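PDB 2E7V: transmembrane protease from Mus musculus, which probably cleaves proteins as a membrane-anchored serine protease, of which this is the non-catalytic extracellular SEA domain. Local coordinates for residues 4-8 with 84-89; 10-16 with 104-110; 33-38 with 57-62; 41-45 with 73-77; 49-53 with 88-92. All coordinates share one frame; numbering follows the deposited sequence.

Interaction 1: 4-8 with 84-89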
# COMPACT_ATOMS: atom_id res chain seq x y z
N ALA A 4 -1.67 20.46 -5.14
CA ALA A 4 -1.78 19.18 -4.45
C ALA A 4 -2.65 18.20 -5.22
O ALA A 4 -3.66 18.58 -5.82
CB ALA A 4 -2.35 19.40 -3.05
N TYR A 5 -2.26 16.92 -5.18
CA TYR A 5 -3.00 15.85 -5.85
C TYR A 5 -3.19 14.70 -4.88
O TYR A 5 -2.29 14.40 -4.08
CB TYR A 5 -2.23 15.34 -7.06
CG TYR A 5 -2.39 16.13 -8.34
CD1 TYR A 5 -1.44 16.07 -9.35
CD2 TYR A 5 -3.52 16.93 -8.54
CE1 TYR A 5 -1.60 16.78 -10.54
CE2 TYR A 5 -3.69 17.65 -9.73
CZ TYR A 5 -2.73 17.56 -10.72
OH TYR A 5 -2.90 18.26 -11.90
N PHE A 6 -4.34 14.05 -4.95
CA PHE A 6 -4.62 12.89 -4.12
C PHE A 6 -4.93 11.70 -5.01
O PHE A 6 -5.61 11.82 -6.04
CB PHE A 6 -5.82 13.14 -3.21
CG PHE A 6 -5.54 14.07 -2.07
CD1 PHE A 6 -4.95 13.59 -0.90
CD2 PHE A 6 -5.85 15.42 -2.16
CE1 PHE A 6 -4.68 14.45 0.16
CE2 PHE A 6 -5.59 16.29 -1.09
CZ PHE A 6 -5.00 15.80 0.07
N TYR A 7 -4.42 10.54 -4.60
CA TYR A 7 -4.66 9.30 -5.30
C TYR A 7 -5.01 8.28 -4.24
O TYR A 7 -4.53 8.36 -3.11
CB TYR A 7 -3.40 8.85 -6.05
CG TYR A 7 -3.09 9.73 -7.23
CD1 TYR A 7 -3.55 9.41 -8.51
CD2 TYR A 7 -2.39 10.92 -7.05
CE1 TYR A 7 -3.33 10.29 -9.59
CE2 TYR A 7 -2.17 11.79 -8.10
CZ TYR A 7 -2.64 11.47 -9.37
OH TYR A 7 -2.41 12.37 -10.39
N HIS A 8 -5.85 7.33 -4.59
CA HIS A 8 -6.22 6.27 -3.66
C HIS A 8 -6.38 4.97 -4.42
O HIS A 8 -6.70 4.97 -5.61
CB HIS A 8 -7.53 6.62 -2.92
CG HIS A 8 -8.75 6.63 -3.79
ND1 HIS A 8 -9.12 7.72 -4.55
CD2 HIS A 8 -9.69 5.69 -4.01
CE1 HIS A 8 -10.23 7.45 -5.20
NE2 HIS A 8 -10.60 6.22 -4.89
N ASN A 84 -1.37 17.71 -14.91
CA ASN A 84 -2.25 16.62 -15.30
C ASN A 84 -2.29 15.51 -14.26
O ASN A 84 -1.25 15.05 -13.77
CB ASN A 84 -1.81 16.02 -16.64
CG ASN A 84 -2.66 14.83 -17.05
OD1 ASN A 84 -2.24 14.01 -17.86
ND2 ASN A 84 -3.86 14.74 -16.50
N ARG A 85 -3.49 15.06 -13.92
CA ARG A 85 -3.63 13.99 -12.95
C ARG A 85 -3.29 12.65 -13.59
O ARG A 85 -2.97 11.69 -12.91
CB ARG A 85 -5.06 13.98 -12.38
CG ARG A 85 -6.17 14.09 -13.40
CD ARG A 85 -7.51 13.90 -12.72
NE ARG A 85 -8.66 14.01 -13.62
CZ ARG A 85 -9.69 13.17 -13.61
NH1 ARG A 85 -9.71 12.15 -12.76
NH2 ARG A 85 -10.70 13.35 -14.44
N LYS A 86 -3.36 12.61 -14.92
CA LYS A 86 -3.04 11.40 -15.68
C LYS A 86 -1.53 11.17 -15.66
O LYS A 86 -1.06 10.05 -15.50
CB LYS A 86 -3.50 11.54 -17.14
CG LYS A 86 -5.00 11.74 -17.33
CD LYS A 86 -5.80 10.45 -17.15
CE LYS A 86 -5.94 10.04 -15.69
NZ LYS A 86 -6.65 11.09 -14.90
N VAL A 87 -0.78 12.26 -15.82
CA VAL A 87 0.67 12.20 -15.81
C VAL A 87 1.18 11.71 -14.46
O VAL A 87 1.95 10.76 -14.38
CB VAL A 87 1.27 13.58 -16.08
CG1 VAL A 87 2.80 13.52 -15.98
CG2 VAL A 87 0.84 14.06 -17.45
N MET A 88 0.73 12.37 -13.39
CA MET A 88 1.15 11.98 -12.04
C MET A 88 0.83 10.51 -11.80
O MET A 88 1.60 9.78 -11.18
CB MET A 88 0.43 12.85 -11.01
CG MET A 88 0.83 12.59 -9.57
SD MET A 88 2.59 12.84 -9.27
CE MET A 88 2.87 14.42 -10.09
N LYS A 89 -0.32 10.08 -12.32
CA LYS A 89 -0.76 8.70 -12.16
C LYS A 89 0.21 7.69 -12.75
O LYS A 89 0.54 6.71 -12.09
CB LYS A 89 -2.14 8.53 -12.77
CG LYS A 89 -2.74 7.15 -12.65
CD LYS A 89 -4.22 7.26 -12.98
CE LYS A 89 -4.91 5.94 -13.14
NZ LYS A 89 -6.33 6.18 -13.53
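The ring of Y7 lies against the side chain of M88, its CE2 3.4 Å from M88 CG, the two groups crossing at a slant. On the other flank of the same ring, Y7 CE1 comes within 3.8 Å of K89 CB, so the phenol is lodged against two successive residues of the helix. Its hydroxyl then reaches the backbone: Y7 OH donates to R85 O at 2.7 Å, meeting a lone pair in the carbonyl plane with a C=O...donor angle of 112°. That oxygen also accepts the helical bond from K89 N, so two donors grip it. The course of the helix backbone brings M88 CB to the phenol, and a chi1 of -177° lays CG alongside it, while bends further along carry the sulfur away. The contact joins the first strand of the SEA domain's alpha/beta sandwich, 4-14, to the opening turn of helix 85-96; the two short segments run at 58° with axes 9.9 Å apart. Two residues earlier on the strand, Y5 points toward the same helix and touches M88 CB through CD1 at 4.1 Å. Its hydroxyl is held less firmly, since N84 N gives Y5 OH a weak hydrogen bond of 3.4 Å. Backbone bonds from Y5 to F77 and from Y7 to M75 fix both tyrosines on the sheet, while S79 and L50 also touch M88.

Interaction 2: 10-16 with 104-110; sequences SFQILNV and NLEIAPS
Three backbone hydrogen bonds join Q12 and L14 to the segment 104-110 in a parallel ladder. Q12 N donates to L105 O at 3.0 Å with an N-H...O angle of 168°, and the carbonyl of the same residue, facing the same neighbour, accepts: Q12 O takes I107 N at 3.0 Å. The third, L14 N to I107 O at 3.1 Å, is more bent. This register pairs Q12 with E106 and I13 with I107, and puts I13 and I107 on the same face of the sheet, where they run alongside each other in one direction, I13 CD1 4.1 Å from I107 CB. Next to them I107 CD1 sits over one face of the F11 ring, 3.8 Å from its centroid and 18° off the normal, a CH-pi contact. The first torsion of F11 swings the ring to the backbone-N side, and chi2 of -88° turns its face to this methyl. At the far end I13 CG2 packs on P109 CG at 3.8 Å, and a water bridges L14 O and S110 N where the type II turn from I13 to V16 draws the strand away. On the Q12 and E106 face, L14 CD1 rests 3.6 Å from E106 OE2, and that carboxylate is held by S102 OG and S101 N. The edge strand 106-107 thereby completes the sheet beside 4-14, whose other flank is bonded to 68-78 through F11 with A71 and I13 with V69. Above the apolar face, helix 28-46 meets I107 through M40 and I41, and helix 85-96 meets F11 and L105 through L96.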
# COMPACT_ATOMS: atom_id res chain seq x y z
N SER A 10 -7.10 0.40 -3.60
CA SER A 10 -7.41 -0.67 -2.65
C SER A 10 -6.34 -1.72 -2.92
O SER A 10 -6.26 -2.28 -4.02
CB SER A 10 -8.79 -1.25 -2.92
OG SER A 10 -9.80 -0.29 -2.61
N PHE A 11 -5.49 -1.95 -1.92
CA PHE A 11 -4.40 -2.90 -2.04
C PHE A 11 -4.70 -4.20 -1.34
O PHE A 11 -5.13 -4.22 -0.18
CB PHE A 11 -3.14 -2.35 -1.39
CG PHE A 11 -2.54 -1.17 -2.08
CD1 PHE A 11 -1.62 -1.34 -3.12
CD2 PHE A 11 -2.85 0.12 -1.65
CE1 PHE A 11 -1.01 -0.23 -3.71
CE2 PHE A 11 -2.25 1.22 -2.24
CZ PHE A 11 -1.32 1.05 -3.28
N GLN A 12 -4.46 -5.30 -2.03
CA GLN A 12 -4.64 -6.60 -1.40
C GLN A 12 -3.49 -6.71 -0.39
O GLN A 12 -2.33 -6.52 -0.74
CB GLN A 12 -4.53 -7.72 -2.45
CG GLN A 12 -5.73 -7.86 -3.36
CD GLN A 12 -5.44 -7.48 -4.80
OE1 GLN A 12 -5.64 -6.33 -5.21
NE2 GLN A 12 -4.95 -8.44 -5.58
N ILE A 13 -3.81 -7.00 0.87
CA ILE A 13 -2.77 -7.11 1.89
C ILE A 13 -2.44 -8.59 2.04
O ILE A 13 -3.12 -9.33 2.76
CB ILE A 13 -3.24 -6.50 3.24
CG1 ILE A 13 -3.66 -5.03 3.01
CG2 ILE A 13 -2.11 -6.55 4.27
CD1 ILE A 13 -2.59 -4.15 2.32
N LEU A 14 -1.40 -9.02 1.34
CA LEU A 14 -0.99 -10.41 1.32
C LEU A 14 -0.52 -11.01 2.65
O LEU A 14 0.08 -10.33 3.48
CB LEU A 14 0.11 -10.61 0.27
CG LEU A 14 -0.10 -9.99 -1.12
CD1 LEU A 14 1.09 -10.32 -2.02
CD2 LEU A 14 -1.38 -10.54 -1.75
N ASN A 15 -0.82 -12.29 2.83
CA ASN A 15 -0.39 -13.06 3.99
C ASN A 15 -0.91 -12.61 5.36
O ASN A 15 -0.26 -12.84 6.38
CB ASN A 15 1.14 -13.11 3.98
CG ASN A 15 1.69 -13.50 2.61
OD1 ASN A 15 2.77 -13.05 2.19
ND2 ASN A 15 0.95 -14.35 1.91
N VAL A 16 -2.08 -11.98 5.39
CA VAL A 16 -2.67 -11.55 6.66
C VAL A 16 -4.14 -11.97 6.69
O VAL A 16 -4.92 -11.61 5.81
CB VAL A 16 -2.62 -10.01 6.85
CG1 VAL A 16 -3.19 -9.65 8.20
CG2 VAL A 16 -1.20 -9.52 6.73
N ASN A 104 -1.12 -7.44 -9.51
CA ASN A 104 -2.22 -6.87 -8.74
C ASN A 104 -1.74 -5.72 -7.87
O ASN A 104 -0.56 -5.65 -7.51
CB ASN A 104 -2.81 -7.90 -7.77
CG ASN A 104 -3.73 -8.87 -8.43
OD1 ASN A 104 -3.32 -9.96 -8.84
ND2 ASN A 104 -5.00 -8.48 -8.55
N LEU A 105 -2.66 -4.83 -7.52
CA LEU A 105 -2.33 -3.74 -6.63
C LEU A 105 -2.28 -4.46 -5.29
O LEU A 105 -3.32 -4.80 -4.71
CB LEU A 105 -3.43 -2.67 -6.63
CG LEU A 105 -3.35 -1.70 -7.81
CD1 LEU A 105 -4.71 -1.09 -8.08
CD2 LEU A 105 -2.32 -0.63 -7.48
N GLU A 106 -1.07 -4.72 -4.82
CA GLU A 106 -0.87 -5.44 -3.57
C GLU A 106 0.31 -4.93 -2.77
O GLU A 106 1.16 -4.18 -3.26
CB GLU A 106 -0.66 -6.93 -3.87
CG GLU A 106 0.55 -7.20 -4.78
CD GLU A 106 0.66 -8.65 -5.24
OE1 GLU A 106 -0.39 -9.27 -5.50
OE2 GLU A 106 1.79 -9.18 -5.36
N ILE A 107 0.34 -5.34 -1.50
CA ILE A 107 1.39 -4.98 -0.56
C ILE A 107 1.54 -6.17 0.38
O ILE A 107 0.54 -6.65 0.92
CB ILE A 107 0.99 -3.75 0.29
CG1 ILE A 107 0.72 -2.54 -0.62
CG2 ILE A 107 2.10 -3.43 1.31
CD1 ILE A 107 0.37 -1.27 0.13
N ALA A 108 2.76 -6.65 0.56
CA ALA A 108 3.00 -7.78 1.47
C ALA A 108 3.80 -7.34 2.70
O ALA A 108 5.01 -7.13 2.62
CB ALA A 108 3.74 -8.90 0.73
N PRO A 109 3.13 -7.17 3.86
CA PRO A 109 3.84 -6.76 5.07
C PRO A 109 4.97 -7.75 5.31
O PRO A 109 6.04 -7.38 5.77
CB PRO A 109 2.75 -6.83 6.15
CG PRO A 109 1.52 -6.49 5.39
CD PRO A 109 1.68 -7.28 4.10
N SER A 110 4.69 -9.02 5.01
CA SER A 110 5.68 -10.09 5.10
C SER A 110 5.55 -11.00 3.88
O SER A 110 4.44 -11.35 3.46
CB SER A 110 5.50 -10.92 6.37
OG SER A 110 6.64 -11.75 6.56
O HOH W 1 2.02 -10.13 5.64

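Interaction 3: 33-38 with 57-62; sequences LSERIE and THVVKL
E38 and V59 meet at one straight bond: V59 N donates to E38 OE1 at 2.8 Å with an N-H...O angle of 166° and meets the anti lone pair of that oxygen. The glutamate is extended beyond CG (chi2 164°), which carries its carboxylate from the flank of the helix to the strand backbone and lays OE1 3.2 Å from H58 CA. A water donates to that oxygen and also to V59 O, so E38 OE1 holds V59 N directly and V59 O through the water. Deeper in, I37 and V59 are set roughly perpendicular, with I37 CG2 3.8 Å from V59 CG2, while S34 OG lies 3.5 Å from V59 CG1 and bonds to Y30 O. L33 CD2 meets L62 CD1 obliquely at 3.9 Å. Helix 28-46 thus packs on strand 54-65, an edge of the SEA sheet, with 142° between the short segments. The classic bulge at V60 and K61, both facing D72, lies between V59 and L62, which nevertheless both point at the helix. An alanine in place of E38 is likely to leave V59 N without its helix-borne acceptor and the water without one of its two acceptors. Chemically, an apolar seam is closed along one border by a carboxylate acting as a backbone acceptor.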
# COMPACT_ATOMS: atom_id res chain seq x y z
N LEU A 33 -0.80 -2.80 11.74
CA LEU A 33 -0.82 -3.23 10.35
C LEU A 33 -0.92 -1.98 9.45
O LEU A 33 -0.25 -1.91 8.42
CB LEU A 33 -2.00 -4.16 10.07
CG LEU A 33 -2.16 -4.50 8.58
CD1 LEU A 33 -0.87 -5.14 8.08
CD2 LEU A 33 -3.36 -5.41 8.36
N SER A 34 -1.75 -1.02 9.84
CA SER A 34 -1.91 0.22 9.06
C SER A 34 -0.61 1.01 9.04
O SER A 34 -0.24 1.59 8.02
CB SER A 34 -3.02 1.09 9.66
OG SER A 34 -4.29 0.59 9.32
N GLU A 35 0.09 1.00 10.16
CA GLU A 35 1.36 1.72 10.28
C GLU A 35 2.43 1.07 9.42
O GLU A 35 3.23 1.77 8.80
CB GLU A 35 1.78 1.74 11.75
CG GLU A 35 3.15 2.33 12.02
CD GLU A 35 3.46 2.35 13.50
OE1 GLU A 35 2.79 3.12 14.24
OE2 GLU A 35 4.36 1.60 13.92
N ARG A 36 2.45 -0.26 9.37
CA ARG A 36 3.44 -0.98 8.57
C ARG A 36 3.21 -0.70 7.08
O ARG A 36 4.15 -0.46 6.32
CB ARG A 36 3.35 -2.49 8.84
CG ARG A 36 4.19 -3.38 7.92
CD ARG A 36 5.67 -2.98 7.91
NE ARG A 36 6.46 -3.77 6.96
CZ ARG A 36 7.66 -3.40 6.51
NH1 ARG A 36 8.21 -2.27 6.94
NH2 ARG A 36 8.32 -4.14 5.63
N ILE A 37 1.94 -0.74 6.68
CA ILE A 37 1.56 -0.47 5.30
C ILE A 37 1.94 0.96 4.90
O ILE A 37 2.46 1.20 3.79
CB ILE A 37 0.04 -0.73 5.10
CG1 ILE A 37 -0.22 -2.24 5.16
CG2 ILE A 37 -0.43 -0.15 3.76
CD1 ILE A 37 -1.68 -2.62 5.29
N GLU A 38 1.69 1.92 5.80
CA GLU A 38 2.02 3.32 5.53
C GLU A 38 3.54 3.54 5.43
O GLU A 38 4.02 4.34 4.62
CB GLU A 38 1.43 4.22 6.64
CG GLU A 38 -0.09 4.40 6.50
CD GLU A 38 -0.77 4.94 7.75
OE1 GLU A 38 -2.02 5.00 7.76
OE2 GLU A 38 -0.05 5.31 8.71
N THR A 57 1.07 9.42 3.19
CA THR A 57 0.04 8.43 2.90
C THR A 57 -0.65 7.95 4.17
O THR A 57 -0.14 8.11 5.28
CB THR A 57 0.64 7.22 2.18
OG1 THR A 57 -0.41 6.35 1.73
CG2 THR A 57 1.56 6.44 3.11
N HIS A 58 -1.82 7.36 4.00
CA HIS A 58 -2.54 6.84 5.14
C HIS A 58 -3.63 5.88 4.74
O HIS A 58 -4.32 6.06 3.73
CB HIS A 58 -3.12 7.99 5.98
CG HIS A 58 -4.32 8.65 5.39
ND1 HIS A 58 -5.60 8.43 5.88
CD2 HIS A 58 -4.45 9.55 4.39
CE1 HIS A 58 -6.45 9.18 5.21
NE2 HIS A 58 -5.79 9.87 4.30
N VAL A 59 -3.74 4.82 5.53
CA VAL A 59 -4.73 3.79 5.34
C VAL A 59 -6.05 4.39 5.86
O VAL A 59 -6.15 4.78 7.02
CB VAL A 59 -4.35 2.52 6.16
CG1 VAL A 59 -5.50 1.54 6.21
CG2 VAL A 59 -3.11 1.87 5.56
N VAL A 60 -7.04 4.49 4.98
CA VAL A 60 -8.34 5.06 5.37
C VAL A 60 -9.18 3.99 6.04
O VAL A 60 -10.08 4.29 6.82
CB VAL A 60 -9.09 5.64 4.16
CG1 VAL A 60 -8.26 6.73 3.52
CG2 VAL A 60 -9.39 4.55 3.17
N LYS A 61 -8.91 2.74 5.70
CA LYS A 61 -9.61 1.63 6.32
C LYS A 61 -9.14 0.28 5.80
O LYS A 61 -8.60 0.17 4.69
CB LYS A 61 -11.12 1.77 6.15
CG LYS A 61 -11.73 1.17 4.92
CD LYS A 61 -13.23 1.02 5.14
CE LYS A 61 -13.52 0.18 6.39
NZ LYS A 61 -14.98 0.06 6.70
N LEU A 62 -9.33 -0.73 6.64
CA LEU A 62 -8.96 -2.10 6.32
C LEU A 62 -10.26 -2.83 6.12
O LEU A 62 -11.14 -2.80 6.98
CB LEU A 62 -8.18 -2.74 7.47
CG LEU A 62 -6.81 -2.11 7.73
CD1 LEU A 62 -6.17 -2.75 8.96
CD2 LEU A 62 -5.93 -2.30 6.49
O HOH W 2 -4.07 4.38 9.30

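Interaction 4: 41-45 with 73-77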
# COMPACT_ATOMS: atom_id res chain seq x y z
N ILE A 41 4.78 2.07 1.94
CA ILE A 41 4.46 2.97 0.83
C ILE A 41 5.36 4.20 0.90
O ILE A 41 5.91 4.64 -0.12
CB ILE A 41 2.97 3.37 0.86
CG1 ILE A 41 2.11 2.16 0.49
CG2 ILE A 41 2.71 4.52 -0.12
CD1 ILE A 41 0.61 2.36 0.74
N THR A 42 5.53 4.75 2.10
CA THR A 42 6.37 5.94 2.28
C THR A 42 7.81 5.66 1.85
O THR A 42 8.41 6.45 1.12
CB THR A 42 6.35 6.42 3.75
OG1 THR A 42 5.01 6.76 4.13
CG2 THR A 42 7.25 7.66 3.93
N ASP A 43 8.36 4.53 2.29
CA ASP A 43 9.73 4.15 1.93
C ASP A 43 9.90 4.01 0.40
O ASP A 43 10.91 4.44 -0.15
CB ASP A 43 10.12 2.83 2.58
CG ASP A 43 10.39 2.96 4.07
OD1 ASP A 43 10.37 1.92 4.77
OD2 ASP A 43 10.62 4.09 4.55
N GLU A 44 8.92 3.40 -0.27
CA GLU A 44 9.02 3.23 -1.72
C GLU A 44 9.08 4.57 -2.45
O GLU A 44 9.93 4.77 -3.33
CB GLU A 44 7.84 2.43 -2.26
CG GLU A 44 7.83 0.96 -1.86
CD GLU A 44 9.14 0.26 -2.17
OE1 GLU A 44 9.72 0.52 -3.24
OE2 GLU A 44 9.58 -0.56 -1.33
N PHE A 45 8.20 5.49 -2.11
CA PHE A 45 8.21 6.78 -2.80
C PHE A 45 9.44 7.59 -2.45
O PHE A 45 9.96 8.33 -3.29
CB PHE A 45 6.94 7.57 -2.52
CG PHE A 45 5.73 7.01 -3.20
CD1 PHE A 45 4.82 6.22 -2.50
CD2 PHE A 45 5.50 7.26 -4.55
CE1 PHE A 45 3.70 5.69 -3.13
CE2 PHE A 45 4.38 6.73 -5.19
CZ PHE A 45 3.48 5.95 -4.48
N VAL A 73 -6.11 2.94 0.69
CA VAL A 73 -5.01 3.87 0.95
C VAL A 73 -5.07 5.18 0.16
O VAL A 73 -5.30 5.17 -1.06
CB VAL A 73 -3.66 3.17 0.62
CG1 VAL A 73 -2.48 4.12 0.86
CG2 VAL A 73 -3.52 1.90 1.45
N VAL A 74 -4.87 6.30 0.85
CA VAL A 74 -4.86 7.61 0.19
C VAL A 74 -3.40 8.06 0.13
O VAL A 74 -2.65 7.89 1.09
CB VAL A 74 -5.67 8.67 0.98
CG1 VAL A 74 -5.35 10.07 0.46
CG2 VAL A 74 -7.17 8.42 0.84
N MET A 75 -3.00 8.62 -1.01
CA MET A 75 -1.64 9.12 -1.19
C MET A 75 -1.71 10.56 -1.67
O MET A 75 -2.44 10.87 -2.63
CB MET A 75 -0.87 8.26 -2.21
CG MET A 75 -0.59 6.81 -1.77
SD MET A 75 -0.27 5.69 -3.19
CE MET A 75 -1.95 5.48 -3.75
N LYS A 76 -0.98 11.45 -0.99
CA LYS A 76 -0.94 12.88 -1.34
C LYS A 76 0.39 13.31 -1.96
O LYS A 76 1.46 13.00 -1.42
CB LYS A 76 -1.18 13.75 -0.10
CG LYS A 76 -1.13 15.25 -0.40
CD LYS A 76 -1.50 16.11 0.79
CE LYS A 76 -1.65 17.57 0.36
NZ LYS A 76 -2.09 18.45 1.47
N PHE A 77 0.30 14.03 -3.08
CA PHE A 77 1.48 14.54 -3.79
C PHE A 77 1.38 16.03 -4.09
O PHE A 77 0.29 16.59 -4.21
CB PHE A 77 1.67 13.81 -5.14
CG PHE A 77 1.82 12.33 -5.01
CD1 PHE A 77 0.69 11.51 -4.88
CD2 PHE A 77 3.09 11.75 -4.97
CE1 PHE A 77 0.83 10.13 -4.70
CE2 PHE A 77 3.23 10.37 -4.79
CZ PHE A 77 2.10 9.56 -4.65
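The helix segment 41-45 runs above the strand segment 73-77 with 33° between their N-to-C directions and their axes 11.3 Å apart, a separation spanned by side chains alone. F45 and F77 form a T-shaped pair: the edge of F77 is turned to the face of F45, with centroids 5.3 Å apart and planes at 71°. F77 CZ is the leading atom, 3.7 Å from F45 CE2 and displaced toward the rim of that ring. With chi1 at -58°, F77 CG sits on the backbone-N side, away from the carbonyl carbon, and from there the ring swings inward although the strand does not aim its CB directly at the helix. M75 supplies a Met-aromatic contact, its SD 4.0 Å from F45 CE1 and oblique to the ring rather than over it. One helical turn before F45, I41 CD1 and V73 CG1 approach tip to tip at 3.6 Å. All five touching residues are buried, and they form part of the core between helix and sheet in this SEA domain. F45 also stacks with F54 and touches V95 and L96 of helix 85-96. Replacing F45 by an alanine would probably open a gap beside F77 and M75, on the helix side, and leave the edge of F77 without the aromatic face it meets. Cohesion here rests on dispersion and on the weak electrostatics of aromatic edge and sulfur, with no polar bond linking the two segments.

Interaction 5: 49-53 with 88-92; sequences SLKSE and MKTRI
The loop that links helix 28-46 to strand 54-65 of the SEA domain is clasped to helix 85-96 chiefly through R91. Its guanidinium is used on both face and edge. L50 CD2 sits over the centre of one face, 3.4 Å from R91 CZ, while E53 OE1 and S49 O lie near the plane at the edge. The salt bridge is carried by R91 NH2, which donates to E53 OE1 at 3.0 Å with an N-H...O angle of 164°. Seen from the arginine this oxygen is almost in the guanidinium plane, but seen from the glutamate the nitrogen stands 55° above the carboxylate, because the two flat groups are nearly perpendicular at 87°. The pairing is therefore not the coplanar two-pronged kind; R91 NH1 adds only a weak second bond to the same oxygen, E53 OE1, at 3.4 Å. S49 O takes another weak bond from R91 NH2 at 3.1 Å, so one nitrogen serves both a loop carbonyl and a loop carboxylate. The arginine chain bends at chi3, laying the guanidinium over L50 CD2. The two methyls of L50 divide the work: CD2 also touches M88 SD at 3.5 Å, while L50 CD1 reaches I92 CG1 at 3.8 Å. Within the loop, E53 N bonds to L50 O, which ties together the two residues that meet the arginine. Beyond the contact, E53 pairs through its backbone with R78 near the end of strand 68-78, L50 and I92 both pack on F45 of helix 28-46, and I92 reaches Y7 on strand 4-14.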
# COMPACT_ATOMS: atom_id res chain seq x y z
N SER A 49 11.45 8.34 -8.17
CA SER A 49 11.56 9.60 -8.92
C SER A 49 10.53 10.60 -8.44
O SER A 49 10.51 11.76 -8.89
CB SER A 49 11.36 9.33 -10.41
OG SER A 49 12.27 8.34 -10.85
N LEU A 50 9.68 10.15 -7.53
CA LEU A 50 8.62 10.98 -6.95
C LEU A 50 8.97 11.39 -5.52
O LEU A 50 8.10 11.85 -4.78
CB LEU A 50 7.30 10.20 -6.94
CG LEU A 50 6.43 10.23 -8.19
CD1 LEU A 50 5.40 9.13 -8.13
CD2 LEU A 50 5.76 11.59 -8.31
N LYS A 51 10.22 11.23 -5.13
CA LYS A 51 10.65 11.57 -3.78
C LYS A 51 10.38 13.01 -3.36
O LYS A 51 10.07 13.26 -2.19
CB LYS A 51 12.14 11.25 -3.59
CG LYS A 51 13.07 12.07 -4.46
CD LYS A 51 14.53 11.83 -4.09
CE LYS A 51 15.27 10.97 -5.12
NZ LYS A 51 14.82 9.56 -5.12
N SER A 52 10.48 13.95 -4.30
CA SER A 52 10.26 15.36 -3.98
C SER A 52 8.79 15.76 -4.03
O SER A 52 8.41 16.78 -3.48
CB SER A 52 11.03 16.26 -4.95
OG SER A 52 10.48 16.19 -6.26
N GLU A 53 7.96 14.94 -4.67
CA GLU A 53 6.53 15.25 -4.78
C GLU A 53 5.65 14.55 -3.75
O GLU A 53 4.61 15.08 -3.37
CB GLU A 53 6.01 14.89 -6.19
CG GLU A 53 6.65 15.66 -7.35
CD GLU A 53 7.86 14.96 -7.93
OE1 GLU A 53 8.38 15.44 -8.96
OE2 GLU A 53 8.29 13.93 -7.38
N MET A 88 0.73 12.37 -13.39
CA MET A 88 1.15 11.98 -12.04
C MET A 88 0.83 10.51 -11.80
O MET A 88 1.60 9.78 -11.18
CB MET A 88 0.43 12.85 -11.01
CG MET A 88 0.83 12.59 -9.57
SD MET A 88 2.59 12.84 -9.27
CE MET A 88 2.87 14.42 -10.09
N LYS A 89 -0.32 10.08 -12.32
CA LYS A 89 -0.76 8.70 -12.16
C LYS A 89 0.21 7.69 -12.75
O LYS A 89 0.54 6.71 -12.09
CB LYS A 89 -2.14 8.53 -12.77
CG LYS A 89 -2.74 7.15 -12.65
CD LYS A 89 -4.22 7.26 -12.98
CE LYS A 89 -4.91 5.94 -13.14
NZ LYS A 89 -6.33 6.18 -13.53
N THR A 90 0.67 7.92 -13.98
CA THR A 90 1.60 7.00 -14.64
C THR A 90 2.92 6.89 -13.88
O THR A 90 3.54 5.83 -13.86
CB THR A 90 1.88 7.45 -16.10
OG1 THR A 90 2.35 8.80 -16.12
CG2 THR A 90 0.61 7.35 -16.94
N ARG A 91 3.35 7.99 -13.27
CA ARG A 91 4.59 7.98 -12.49
C ARG A 91 4.36 7.16 -11.23
O ARG A 91 5.23 6.40 -10.79
CB ARG A 91 5.00 9.41 -12.10
CG ARG A 91 5.21 10.38 -13.27
CD ARG A 91 5.45 11.81 -12.74
NE ARG A 91 6.67 11.89 -11.93
CZ ARG A 91 7.02 12.95 -11.21
NH1 ARG A 91 6.24 14.03 -11.18
NH2 ARG A 91 8.14 12.94 -10.51
N ILE A 92 3.18 7.33 -10.64
CA ILE A 92 2.84 6.61 -9.41
C ILE A 92 2.78 5.12 -9.67
O ILE A 92 3.30 4.32 -8.90
CB ILE A 92 1.49 7.11 -8.83
CG1 ILE A 92 1.64 8.55 -8.33
CG2 ILE A 92 1.04 6.19 -7.69
CD1 ILE A 92 0.33 9.21 -7.87

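Overall arrangement
Interactions 1 and 5 lie side by side, centres 9 Å apart, on helix 85-96: they share M88, and Y7 CD2 touches I92 CD1 at 3.3 Å. Interaction 4 continues from both into the core, with F77 CE1 3.3 Å from I92 CD1 and strand 68-78 bonded to 4-14. Helix 28-46 then carries the packing on to interaction 3, whose centre is about 10 Å from that of interaction 4, and I13 CD1 meets I37 CD1 at 3.5 Å where interaction 2 joins. Interactions 1 and 2 mark distant ends of strand 4-14, centres 22 Å apart. Interactions 1, 3 and 4 set helices on the sheet, 5 ties the loop to a helix, and 2 adds the edge strand.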